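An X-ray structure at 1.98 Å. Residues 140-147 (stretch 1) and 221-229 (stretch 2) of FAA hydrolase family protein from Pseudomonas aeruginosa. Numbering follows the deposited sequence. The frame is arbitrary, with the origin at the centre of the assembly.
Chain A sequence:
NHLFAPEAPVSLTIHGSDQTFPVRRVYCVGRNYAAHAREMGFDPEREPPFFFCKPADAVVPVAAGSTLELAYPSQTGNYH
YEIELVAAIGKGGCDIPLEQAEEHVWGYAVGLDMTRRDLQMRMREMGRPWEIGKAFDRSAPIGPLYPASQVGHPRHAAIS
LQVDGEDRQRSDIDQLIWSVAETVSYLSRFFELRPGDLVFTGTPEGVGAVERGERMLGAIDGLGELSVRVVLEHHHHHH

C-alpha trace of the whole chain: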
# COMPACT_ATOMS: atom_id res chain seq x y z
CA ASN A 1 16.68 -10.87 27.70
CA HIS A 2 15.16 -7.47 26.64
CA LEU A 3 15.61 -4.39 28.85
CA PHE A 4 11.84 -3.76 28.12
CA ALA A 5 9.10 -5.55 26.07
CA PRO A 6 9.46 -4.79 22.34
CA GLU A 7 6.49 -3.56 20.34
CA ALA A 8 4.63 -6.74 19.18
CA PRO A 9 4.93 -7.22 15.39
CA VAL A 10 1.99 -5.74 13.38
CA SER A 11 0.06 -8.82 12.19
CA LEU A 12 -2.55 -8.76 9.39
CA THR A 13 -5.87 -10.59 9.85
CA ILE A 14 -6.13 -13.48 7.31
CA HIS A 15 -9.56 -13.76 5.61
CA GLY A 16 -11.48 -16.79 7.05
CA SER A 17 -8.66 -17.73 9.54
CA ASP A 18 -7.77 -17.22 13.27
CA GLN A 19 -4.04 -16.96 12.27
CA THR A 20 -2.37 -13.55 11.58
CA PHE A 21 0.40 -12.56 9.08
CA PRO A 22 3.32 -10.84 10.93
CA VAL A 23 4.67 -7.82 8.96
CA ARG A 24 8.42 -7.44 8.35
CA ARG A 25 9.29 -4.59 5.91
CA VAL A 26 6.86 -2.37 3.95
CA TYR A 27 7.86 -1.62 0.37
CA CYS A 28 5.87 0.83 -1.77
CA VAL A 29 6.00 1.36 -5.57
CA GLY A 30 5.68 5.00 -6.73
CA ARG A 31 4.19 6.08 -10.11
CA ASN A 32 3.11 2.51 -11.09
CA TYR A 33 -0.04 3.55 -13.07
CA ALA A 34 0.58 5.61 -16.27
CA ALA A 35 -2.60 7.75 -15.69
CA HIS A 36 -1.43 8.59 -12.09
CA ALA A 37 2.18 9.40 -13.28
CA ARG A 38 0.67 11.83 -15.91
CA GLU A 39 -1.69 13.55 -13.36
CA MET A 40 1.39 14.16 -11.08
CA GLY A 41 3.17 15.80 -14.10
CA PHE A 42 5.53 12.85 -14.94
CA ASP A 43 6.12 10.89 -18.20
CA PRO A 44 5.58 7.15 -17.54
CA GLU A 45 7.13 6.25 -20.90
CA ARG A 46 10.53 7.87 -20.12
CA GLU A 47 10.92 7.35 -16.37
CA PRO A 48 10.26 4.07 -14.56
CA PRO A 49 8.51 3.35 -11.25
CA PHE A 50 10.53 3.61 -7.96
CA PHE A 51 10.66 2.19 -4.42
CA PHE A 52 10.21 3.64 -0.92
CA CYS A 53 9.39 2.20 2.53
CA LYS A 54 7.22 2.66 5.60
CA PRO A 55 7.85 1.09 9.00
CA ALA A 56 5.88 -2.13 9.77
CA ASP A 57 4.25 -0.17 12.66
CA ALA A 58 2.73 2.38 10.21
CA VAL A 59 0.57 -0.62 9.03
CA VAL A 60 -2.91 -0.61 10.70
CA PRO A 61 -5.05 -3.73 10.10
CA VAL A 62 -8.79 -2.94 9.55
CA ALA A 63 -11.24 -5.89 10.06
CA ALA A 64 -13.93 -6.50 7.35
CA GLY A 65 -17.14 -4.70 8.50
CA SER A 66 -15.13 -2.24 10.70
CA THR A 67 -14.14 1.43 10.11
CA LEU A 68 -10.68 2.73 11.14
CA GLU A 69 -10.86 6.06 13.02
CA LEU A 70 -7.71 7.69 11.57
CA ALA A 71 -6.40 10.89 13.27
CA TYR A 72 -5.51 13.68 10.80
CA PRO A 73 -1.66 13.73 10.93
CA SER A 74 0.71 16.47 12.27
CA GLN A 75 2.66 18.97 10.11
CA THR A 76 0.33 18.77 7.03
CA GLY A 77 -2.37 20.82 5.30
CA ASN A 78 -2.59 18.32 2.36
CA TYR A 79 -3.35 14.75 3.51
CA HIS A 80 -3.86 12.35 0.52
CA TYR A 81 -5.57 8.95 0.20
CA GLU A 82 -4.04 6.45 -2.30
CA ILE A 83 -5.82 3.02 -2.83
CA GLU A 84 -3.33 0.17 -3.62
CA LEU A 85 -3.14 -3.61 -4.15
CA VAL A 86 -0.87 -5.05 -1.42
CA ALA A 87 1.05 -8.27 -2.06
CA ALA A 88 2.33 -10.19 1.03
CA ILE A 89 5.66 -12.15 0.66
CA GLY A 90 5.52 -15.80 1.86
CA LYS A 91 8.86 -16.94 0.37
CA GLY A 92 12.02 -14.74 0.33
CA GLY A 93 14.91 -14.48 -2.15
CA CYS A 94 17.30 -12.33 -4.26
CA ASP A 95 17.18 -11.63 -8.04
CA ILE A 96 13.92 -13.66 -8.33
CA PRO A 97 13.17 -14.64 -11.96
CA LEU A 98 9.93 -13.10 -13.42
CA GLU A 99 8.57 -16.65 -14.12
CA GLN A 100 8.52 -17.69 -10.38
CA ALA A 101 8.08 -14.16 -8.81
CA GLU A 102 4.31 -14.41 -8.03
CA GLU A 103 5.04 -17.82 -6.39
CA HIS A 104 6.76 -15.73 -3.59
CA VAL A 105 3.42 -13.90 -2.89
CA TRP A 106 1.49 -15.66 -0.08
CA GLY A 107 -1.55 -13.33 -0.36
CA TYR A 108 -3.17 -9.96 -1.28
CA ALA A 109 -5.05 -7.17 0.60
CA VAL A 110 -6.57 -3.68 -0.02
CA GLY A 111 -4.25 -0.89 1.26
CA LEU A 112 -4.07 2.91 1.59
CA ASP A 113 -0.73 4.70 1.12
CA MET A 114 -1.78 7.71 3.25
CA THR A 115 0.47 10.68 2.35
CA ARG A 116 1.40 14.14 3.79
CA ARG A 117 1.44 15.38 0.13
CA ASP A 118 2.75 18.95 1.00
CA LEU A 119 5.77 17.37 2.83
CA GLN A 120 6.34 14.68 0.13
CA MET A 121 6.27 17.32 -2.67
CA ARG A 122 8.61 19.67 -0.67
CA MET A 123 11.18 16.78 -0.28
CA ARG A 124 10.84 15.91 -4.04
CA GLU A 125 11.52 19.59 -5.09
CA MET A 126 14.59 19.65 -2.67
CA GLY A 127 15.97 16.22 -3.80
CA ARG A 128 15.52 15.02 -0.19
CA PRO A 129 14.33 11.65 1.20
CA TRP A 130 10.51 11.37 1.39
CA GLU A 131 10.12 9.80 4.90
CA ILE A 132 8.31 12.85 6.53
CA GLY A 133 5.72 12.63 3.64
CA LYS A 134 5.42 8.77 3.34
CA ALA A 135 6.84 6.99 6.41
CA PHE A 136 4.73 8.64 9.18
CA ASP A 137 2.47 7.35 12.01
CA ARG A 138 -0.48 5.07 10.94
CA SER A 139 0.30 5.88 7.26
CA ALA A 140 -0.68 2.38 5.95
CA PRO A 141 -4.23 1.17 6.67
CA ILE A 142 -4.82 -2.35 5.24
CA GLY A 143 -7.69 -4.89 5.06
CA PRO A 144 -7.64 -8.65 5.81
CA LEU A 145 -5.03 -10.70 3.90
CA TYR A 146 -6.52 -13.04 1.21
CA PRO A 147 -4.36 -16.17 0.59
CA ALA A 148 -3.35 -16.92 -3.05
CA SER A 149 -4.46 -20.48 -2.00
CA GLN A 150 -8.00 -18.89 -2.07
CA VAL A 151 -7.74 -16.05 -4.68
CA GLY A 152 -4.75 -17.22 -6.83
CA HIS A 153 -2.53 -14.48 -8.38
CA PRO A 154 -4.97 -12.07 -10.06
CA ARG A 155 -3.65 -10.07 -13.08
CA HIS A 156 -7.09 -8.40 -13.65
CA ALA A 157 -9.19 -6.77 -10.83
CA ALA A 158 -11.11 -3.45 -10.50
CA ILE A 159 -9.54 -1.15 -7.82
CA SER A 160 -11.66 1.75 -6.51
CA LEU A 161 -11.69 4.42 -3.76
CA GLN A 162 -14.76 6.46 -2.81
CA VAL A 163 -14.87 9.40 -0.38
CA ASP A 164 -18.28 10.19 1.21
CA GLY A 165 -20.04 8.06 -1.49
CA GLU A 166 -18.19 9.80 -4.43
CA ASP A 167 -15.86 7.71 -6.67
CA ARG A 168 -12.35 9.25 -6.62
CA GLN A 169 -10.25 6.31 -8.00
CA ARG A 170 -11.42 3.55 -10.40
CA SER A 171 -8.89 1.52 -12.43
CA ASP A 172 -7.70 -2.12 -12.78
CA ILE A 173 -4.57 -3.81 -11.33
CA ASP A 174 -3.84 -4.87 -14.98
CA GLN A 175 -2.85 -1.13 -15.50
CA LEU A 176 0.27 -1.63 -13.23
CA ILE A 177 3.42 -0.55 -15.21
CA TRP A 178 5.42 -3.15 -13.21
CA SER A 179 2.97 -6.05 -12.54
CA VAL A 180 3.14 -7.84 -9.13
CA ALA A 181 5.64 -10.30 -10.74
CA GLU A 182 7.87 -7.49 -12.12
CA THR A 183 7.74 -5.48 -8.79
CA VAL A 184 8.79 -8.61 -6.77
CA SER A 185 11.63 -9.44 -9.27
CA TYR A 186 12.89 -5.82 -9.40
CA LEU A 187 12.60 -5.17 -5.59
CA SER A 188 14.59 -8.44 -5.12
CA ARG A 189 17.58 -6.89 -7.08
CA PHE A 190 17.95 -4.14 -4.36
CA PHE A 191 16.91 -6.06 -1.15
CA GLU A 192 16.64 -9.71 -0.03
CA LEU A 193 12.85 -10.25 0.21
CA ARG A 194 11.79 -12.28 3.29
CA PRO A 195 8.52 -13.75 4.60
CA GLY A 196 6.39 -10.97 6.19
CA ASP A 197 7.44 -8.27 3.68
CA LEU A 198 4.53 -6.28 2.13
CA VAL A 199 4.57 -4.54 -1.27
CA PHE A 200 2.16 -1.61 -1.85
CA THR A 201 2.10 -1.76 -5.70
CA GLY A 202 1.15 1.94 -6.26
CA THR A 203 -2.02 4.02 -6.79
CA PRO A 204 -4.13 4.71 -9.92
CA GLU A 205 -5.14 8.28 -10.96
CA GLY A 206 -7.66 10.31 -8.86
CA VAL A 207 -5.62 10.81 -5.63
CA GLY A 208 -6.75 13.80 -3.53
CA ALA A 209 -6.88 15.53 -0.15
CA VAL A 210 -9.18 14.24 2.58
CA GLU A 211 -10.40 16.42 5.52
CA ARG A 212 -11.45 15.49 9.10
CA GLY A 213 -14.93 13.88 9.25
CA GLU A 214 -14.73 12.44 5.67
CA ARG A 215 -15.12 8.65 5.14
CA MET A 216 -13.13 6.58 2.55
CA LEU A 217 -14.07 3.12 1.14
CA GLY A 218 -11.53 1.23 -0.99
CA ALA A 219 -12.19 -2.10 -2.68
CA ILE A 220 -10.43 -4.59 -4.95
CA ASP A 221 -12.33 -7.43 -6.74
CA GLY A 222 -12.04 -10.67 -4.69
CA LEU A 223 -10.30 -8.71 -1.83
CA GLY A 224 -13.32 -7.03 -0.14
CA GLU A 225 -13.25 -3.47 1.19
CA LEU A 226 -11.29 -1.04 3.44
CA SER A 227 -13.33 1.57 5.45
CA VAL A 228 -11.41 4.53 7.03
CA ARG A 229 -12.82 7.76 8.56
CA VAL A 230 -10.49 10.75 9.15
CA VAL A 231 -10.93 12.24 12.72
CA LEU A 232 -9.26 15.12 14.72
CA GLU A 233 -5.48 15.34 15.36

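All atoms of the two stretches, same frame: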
# COMPACT_ATOMS: atom_id res chain seq x y z
N ALA A 140 -0.36 3.54 6.81
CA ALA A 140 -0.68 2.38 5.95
C ALA A 140 -1.81 1.54 6.51
O ALA A 140 -1.59 0.40 6.92
CB ALA A 140 0.54 1.52 5.70
N PRO A 141 -3.07 2.03 6.44
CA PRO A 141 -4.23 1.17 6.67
C PRO A 141 -4.29 0.02 5.65
O PRO A 141 -3.99 0.20 4.49
CB PRO A 141 -5.41 2.15 6.52
CG PRO A 141 -4.80 3.51 6.84
CD PRO A 141 -3.46 3.42 6.13
N ILE A 142 -4.74 -1.15 6.10
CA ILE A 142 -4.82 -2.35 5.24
C ILE A 142 -5.95 -3.26 5.71
O ILE A 142 -6.17 -3.33 6.93
CB ILE A 142 -3.45 -3.07 5.24
CG1 ILE A 142 -3.39 -4.17 4.19
CG2 ILE A 142 -3.12 -3.60 6.63
CD1 ILE A 142 -2.01 -4.77 4.05
N GLY A 143 -6.62 -3.94 4.77
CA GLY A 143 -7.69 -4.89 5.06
C GLY A 143 -7.14 -6.26 5.42
O GLY A 143 -5.92 -6.47 5.42
N PRO A 144 -8.03 -7.25 5.68
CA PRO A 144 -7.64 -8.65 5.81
C PRO A 144 -6.82 -9.18 4.62
O PRO A 144 -6.98 -8.72 3.49
CB PRO A 144 -8.96 -9.41 5.96
CG PRO A 144 -10.05 -8.43 5.63
CD PRO A 144 -9.47 -7.05 5.88
N LEU A 145 -5.92 -10.10 4.91
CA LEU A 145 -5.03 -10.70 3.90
C LEU A 145 -5.74 -11.89 3.26
O LEU A 145 -6.11 -12.81 3.99
CB LEU A 145 -3.72 -11.10 4.57
CG LEU A 145 -2.61 -11.52 3.61
CD1 LEU A 145 -2.32 -10.45 2.58
CD2 LEU A 145 -1.36 -11.87 4.40
N TYR A 146 -5.91 -11.89 1.94
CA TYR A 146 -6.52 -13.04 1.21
C TYR A 146 -5.43 -13.96 0.69
O TYR A 146 -4.62 -13.55 -0.15
CB TYR A 146 -7.42 -12.54 0.08
CG TYR A 146 -8.73 -11.96 0.55
CD1 TYR A 146 -8.77 -10.75 1.22
CD2 TYR A 146 -9.93 -12.61 0.32
CE1 TYR A 146 -9.97 -10.21 1.66
CE2 TYR A 146 -11.14 -12.08 0.74
CZ TYR A 146 -11.15 -10.88 1.43
OH TYR A 146 -12.33 -10.37 1.87
N PRO A 147 -5.36 -15.24 1.13
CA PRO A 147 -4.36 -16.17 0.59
C PRO A 147 -4.52 -16.42 -0.91
O PRO A 147 -5.66 -16.61 -1.38
CB PRO A 147 -4.60 -17.48 1.35
CG PRO A 147 -5.42 -17.09 2.57
CD PRO A 147 -6.17 -15.83 2.21
N ASP A 221 -11.60 -6.18 -6.38
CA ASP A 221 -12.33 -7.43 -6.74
C ASP A 221 -11.69 -8.64 -6.06
O ASP A 221 -10.45 -8.85 -6.21
CB ASP A 221 -12.36 -7.68 -8.24
CG ASP A 221 -13.18 -6.67 -9.02
OD1 ASP A 221 -14.04 -6.03 -8.41
OD2 ASP A 221 -12.95 -6.55 -10.22
N GLY A 222 -12.51 -9.45 -5.39
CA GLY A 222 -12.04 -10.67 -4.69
C GLY A 222 -11.42 -10.36 -3.35
O GLY A 222 -11.26 -11.28 -2.59
N LEU A 223 -11.11 -9.09 -3.02
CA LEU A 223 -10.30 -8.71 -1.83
C LEU A 223 -11.11 -7.87 -0.84
O LEU A 223 -10.53 -7.33 0.10
CB LEU A 223 -9.04 -7.96 -2.29
CG LEU A 223 -8.12 -8.75 -3.23
CD1 LEU A 223 -6.82 -7.99 -3.44
CD2 LEU A 223 -7.82 -10.13 -2.68
N GLY A 224 -12.43 -7.80 -1.02
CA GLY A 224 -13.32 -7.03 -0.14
C GLY A 224 -12.93 -5.56 -0.11
O GLY A 224 -12.42 -5.04 -1.10
N GLU A 225 -13.15 -4.93 1.04
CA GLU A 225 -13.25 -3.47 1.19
C GLU A 225 -12.39 -2.99 2.36
O GLU A 225 -12.05 -3.80 3.24
CB GLU A 225 -14.72 -3.12 1.41
CG GLU A 225 -15.24 -3.64 2.75
CD GLU A 225 -15.70 -5.10 2.75
OE1 GLU A 225 -16.88 -5.31 2.39
OE2 GLU A 225 -14.88 -6.01 3.09
N LEU A 226 -12.09 -1.70 2.38
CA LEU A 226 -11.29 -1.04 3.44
C LEU A 226 -11.98 0.27 3.79
O LEU A 226 -11.96 1.17 2.94
CB LEU A 226 -9.87 -0.81 2.90
CG LEU A 226 -8.92 -0.06 3.83
CD1 LEU A 226 -8.76 -0.81 5.13
CD2 LEU A 226 -7.58 0.15 3.16
N SER A 227 -12.61 0.36 4.96
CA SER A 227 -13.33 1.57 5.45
C SER A 227 -12.48 2.36 6.46
O SER A 227 -12.12 1.84 7.53
CB SER A 227 -14.67 1.18 6.03
OG SER A 227 -15.36 2.31 6.54
N VAL A 228 -12.23 3.64 6.16
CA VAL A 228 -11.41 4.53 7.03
C VAL A 228 -12.14 5.86 7.12
O VAL A 228 -12.51 6.38 6.07
CB VAL A 228 -9.99 4.73 6.48
CG1 VAL A 228 -9.19 5.69 7.35
CG2 VAL A 228 -9.25 3.40 6.32
N ARG A 229 -12.33 6.39 8.33
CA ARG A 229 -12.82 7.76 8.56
C ARG A 229 -11.69 8.57 9.19
O ARG A 229 -11.08 8.09 10.16
CB ARG A 229 -14.06 7.79 9.46
CG ARG A 229 -14.61 9.19 9.74
CD ARG A 229 -15.93 9.22 10.50
NE ARG A 229 -16.17 7.93 11.15
CZ ARG A 229 -17.17 7.63 11.97
NH1 ARG A 229 -17.25 6.40 12.46
NH2 ARG A 229 -18.09 8.53 12.30
O HOH W 1 -7.92 -6.48 2.12

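The centre of this contact is apolar and small. Leu226 points its CA-to-CB bond toward stretch 1 and, with chi1 t and chi2 p, places its two methyl groups against backbone as much as against side chain. Its CD2 lies 3.8 Å from Pro141 O and 4.5 Å from Pro141 CB, while its CD1 lies 3.8 Å from both Ile142 C and Gly143 N. The branched end of leucine thus touches three consecutive residues. The chains come closest at Gly143, whose CA is 5.5 Å from Leu226 CA, against 7.9 Å between the CA atoms of Pro141 and Val228. A CB on Gly143 would point toward stretch 2 without striking it; the obstacle to it would be local, since the ideal CB of Gly143 would fall 3.0 Å from Pro144 CD.

Two residues along the strand from Leu226, the alternation of a beta chain brings Val228 round to the same side. Its CG2 packs 4.0 Å from Pro141 CB, so the proline meets both stretch 2 side chains with one compact, rigid surface. Ser227, between them, is out of reach and finds its hydrogen bond elsewhere in the structure. On stretch 1, Ile142 turns its CA-to-CB bond away, and it is its backbone carbon that Leu226 meets. The strands run at 134° with their axes 8.0 Å apart at closest approach, and no direct hydrogen bond joins the two stretches. Side-chain packing, rather than sheet pairing, carries this part of the contact.

Farther along, Tyr146 covers the loop that precedes the stretch 2 strand. It has the largest area covered by the other stretch, 75 Å² of the 339 Å² buried by both sides together. Its CB packs 3.7 Å from Leu223 CD2; the leucine leaves its backbone sideways, but the end of its side chain comes nearer. The m rotamer of Tyr146, with chi2 at 70°, lays the ring over the loop, and Leu223 CA sits over the face, 3.9 Å from the ring centroid and 15° off its normal, in a CH-pi contact. A flat aromatic suits this place because it can cover a turn of backbone while its hydroxyl reaches the partly exposed margin.

There the surroundings become polar. Gly222 O lies over the same ring face, 3.4 Å from Tyr146 CE2, and Leu223 O is 3.3 Å from Tyr146 CE1. Both glycines of the loop have positive phi, which glycine accommodates readily. Gly224 has a further reason: an ideal CB would lie 3.0 Å from Tyr146 OH and 2.9 Å from Glu225 OE2, a clash with each. Without one, Tyr146 OH can stand 3.9 Å from Gly224 N, close but not hydrogen-bonded.

A single water supplies the polar link. It donates to Pro144 O at 2.8 Å from its own oxygen, and more weakly to Leu223 O at 3.4 Å, joining two backbone carbonyls that could not hydrogen-bond to each other.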